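Local coordinates for competence protein ComEA-related protein (Thermus thermophilus, PDB 2DUY), which is of unknown function but probably binds DNA through its helix-hairpin-helix motifs, at residues A[27-32]-A[42-47]. Sequence-based numbering, arbitrary orientation.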
loop_
_atom_site.group_PDB
_atom_site.type_symbol
_atom_site.label_atom_id
_atom_site.label_comp_id
_atom_site.label_asym_id
_atom_site.label_seq_id
_atom_site.Cartn_x
_atom_site.Cartn_y
_atom_site.Cartn_z
ATOM N N GLU A 27 -4.051 -6.222 -7.475
ATOM C CA GLU A 27 -3.170 -5.879 -8.595
ATOM C C GLU A 27 -2.675 -4.437 -8.511
ATOM O O GLU A 27 -1.518 -4.147 -8.820
ATOM C CB GLU A 27 -3.899 -6.048 -9.932
ATOM C CG GLU A 27 -4.549 -7.403 -10.177
ATOM C CD GLU A 27 -3.554 -8.507 -10.481
ATOM O OE1 GLU A 27 -3.996 -9.617 -10.854
ATOM O OE2 GLU A 27 -2.336 -8.271 -10.349
ATOM N N GLU A 28 -3.568 -3.533 -8.124
ATOM C CA GLU A 28 -3.225 -2.122 -8.011
ATOM C C GLU A 28 -2.194 -1.920 -6.909
ATOM O O GLU A 28 -1.259 -1.133 -7.056
ATOM C CB GLU A 28 -4.491 -1.294 -7.751
ATOM C CG GLU A 28 -5.349 -1.135 -9.007
ATOM C CD GLU A 28 -6.794 -0.723 -8.739
ATOM O OE1 GLU A 28 -7.488 -0.389 -9.721
ATOM O OE2 GLU A 28 -7.247 -0.738 -7.574
ATOM N N LEU A 29 -2.352 -2.650 -5.813
ATOM C CA LEU A 29 -1.401 -2.547 -4.715
ATOM C C LEU A 29 -0.063 -3.139 -5.152
ATOM O O LEU A 29 1.010 -2.665 -4.758
ATOM C CB LEU A 29 -1.921 -3.302 -3.493
ATOM C CG LEU A 29 -3.130 -2.702 -2.775
ATOM C CD1 LEU A 29 -3.667 -3.674 -1.751
ATOM C CD2 LEU A 29 -2.704 -1.396 -2.093
HETATM N N MSE A 30 -0.127 -4.184 -5.971
HETATM C CA MSE A 30 1.086 -4.832 -6.445
HETATM C C MSE A 30 1.882 -3.964 -7.424
HETATM O O MSE A 30 2.999 -4.312 -7.809
HETATM C CB MSE A 30 0.736 -6.189 -7.064
HETATM C CG MSE A 30 0.320 -7.212 -6.012
HETATM SE SE MSE A 30 -0.180 -8.951 -6.720
HETATM C CE MSE A 30 1.562 -9.542 -7.322
ATOM N N ALA A 31 1.316 -2.829 -7.823
ATOM C CA ALA A 31 2.016 -1.922 -8.734
ATOM C C ALA A 31 2.927 -0.990 -7.926
ATOM O O ALA A 31 3.789 -0.317 -8.488
ATOM C CB ALA A 31 1.014 -1.099 -9.550
ATOM N N LEU A 32 2.732 -0.968 -6.608
ATOM C CA LEU A 32 3.529 -0.124 -5.721
ATOM C C LEU A 32 4.924 -0.688 -5.526
ATOM O O LEU A 32 5.115 -1.896 -5.414
ATOM C CB LEU A 32 2.864 0.008 -4.351
ATOM C CG LEU A 32 1.506 0.703 -4.316
ATOM C CD1 LEU A 32 0.813 0.395 -3.005
ATOM C CD2 LEU A 32 1.691 2.197 -4.502
ATOM N N ARG A 42 -1.790 -8.950 2.685
ATOM C CA ARG A 42 -1.845 -8.514 4.082
ATOM C C ARG A 42 -2.407 -7.100 4.201
ATOM O O ARG A 42 -3.082 -6.774 5.173
ATOM C CB ARG A 42 -0.451 -8.555 4.712
ATOM C CG ARG A 42 0.113 -9.959 4.849
ATOM C CD ARG A 42 1.563 -9.933 5.289
ATOM N NE ARG A 42 2.078 -11.279 5.521
ATOM C CZ ARG A 42 3.352 -11.560 5.779
ATOM N NH1 ARG A 42 4.252 -10.580 5.834
ATOM N NH2 ARG A 42 3.725 -12.817 5.991
ATOM N N ILE A 43 -2.112 -6.252 3.226
ATOM C CA ILE A 43 -2.629 -4.891 3.266
ATOM C C ILE A 43 -4.158 -4.944 3.178
ATOM O O ILE A 43 -4.836 -4.295 3.960
ATOM C CB ILE A 43 -2.048 -4.033 2.115
ATOM C CG1 ILE A 43 -0.570 -3.749 2.402
ATOM C CG2 ILE A 43 -2.836 -2.711 1.973
ATOM C CD1 ILE A 43 0.164 -3.052 1.265
ATOM N N VAL A 44 -4.701 -5.725 2.244
ATOM C CA VAL A 44 -6.168 -5.815 2.117
ATOM C C VAL A 44 -6.784 -6.358 3.398
ATOM O O VAL A 44 -7.801 -5.846 3.888
ATOM C CB VAL A 44 -6.615 -6.748 0.963
ATOM C CG1 VAL A 44 -8.150 -6.859 0.956
ATOM C CG2 VAL A 44 -6.130 -6.207 -0.367
ATOM N N GLU A 45 -6.166 -7.401 3.938
ATOM C CA GLU A 45 -6.660 -8.032 5.156
ATOM C C GLU A 45 -6.620 -7.110 6.368
ATOM O O GLU A 45 -7.396 -7.283 7.310
ATOM C CB GLU A 45 -5.865 -9.312 5.440
ATOM C CG GLU A 45 -6.129 -10.416 4.417
ATOM C CD GLU A 45 -5.445 -11.726 4.758
ATOM O OE1 GLU A 45 -5.822 -12.761 4.173
ATOM O OE2 GLU A 45 -4.531 -11.723 5.605
ATOM N N GLY A 46 -5.724 -6.127 6.341
ATOM C CA GLY A 46 -5.620 -5.205 7.455
ATOM C C GLY A 46 -6.559 -4.006 7.412
ATOM O O GLY A 46 -6.548 -3.185 8.329
ATOM N N ARG A 47 -7.377 -3.905 6.368
ATOM C CA ARG A 47 -8.314 -2.786 6.223
ATOM C C ARG A 47 -9.343 -2.758 7.346
ATOM O O ARG A 47 -9.703 -3.805 7.877
ATOM C CB ARG A 47 -9.035 -2.881 4.878
ATOM C CG ARG A 47 -8.121 -2.560 3.707
ATOM C CD ARG A 47 -8.725 -2.883 2.350
ATOM N NE ARG A 47 -7.792 -2.433 1.317
ATOM C CZ ARG A 47 -7.894 -2.693 0.018
ATOM N NH1 ARG A 47 -8.901 -3.427 -0.452
ATOM N NH2 ARG A 47 -6.981 -2.200 -0.815
#
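Leu29 meets Ile43, Val44 and Arg47 through a single methyl group, CD1. Two of these contacts are apolar. Leu29 CD1 lies 3.9 Å from Ile43 CG2 and 3.8 Å from Val44 CG2. The Ile43 branch that does the touching stands anti to the backbone N, which turns it to the Leu29 methyl. Leu29 and Ile43 are buried, and their CA atoms are 8.4 Å apart. Leu29 also touches Ala40 of helix 37-45, and Ile43 touches Leu55 in a loop.

The third contact is between a methyl and a charged group. Arg47 reaches back toward helix 26-29 with its chain extended from CG to NE (chi2 170°, chi3 176°). It approaches Leu29 from the opposite direction, and Arg47 NH2 comes within 3.7 Å of Leu29 CD1. The methyl meets the guanidinium obliquely. Val44 CG2 sits over one face of the same group, 3.8 Å above its plane and shifted toward the rim. Two of the Arg47 nitrogens bond backbone carbonyls just before helix 26-29: NE to Leu21 O and NH2 to Ala24 O. Glu28 OE2 stays 6.9 Å from Arg47 NH2 and bonds Ser25 N instead.

No hydrogen bond links the two segments. Within 27-32, Leu29 to Leu32 form a type I turn, with Leu32 N 3.0 Å from Leu29 O. The contact joins the two helices of a helix-hairpin-helix motif by van der Waals packing, while the backbone carbonyls of Leu21 and Ala24 hold the guanidinium in place beside it.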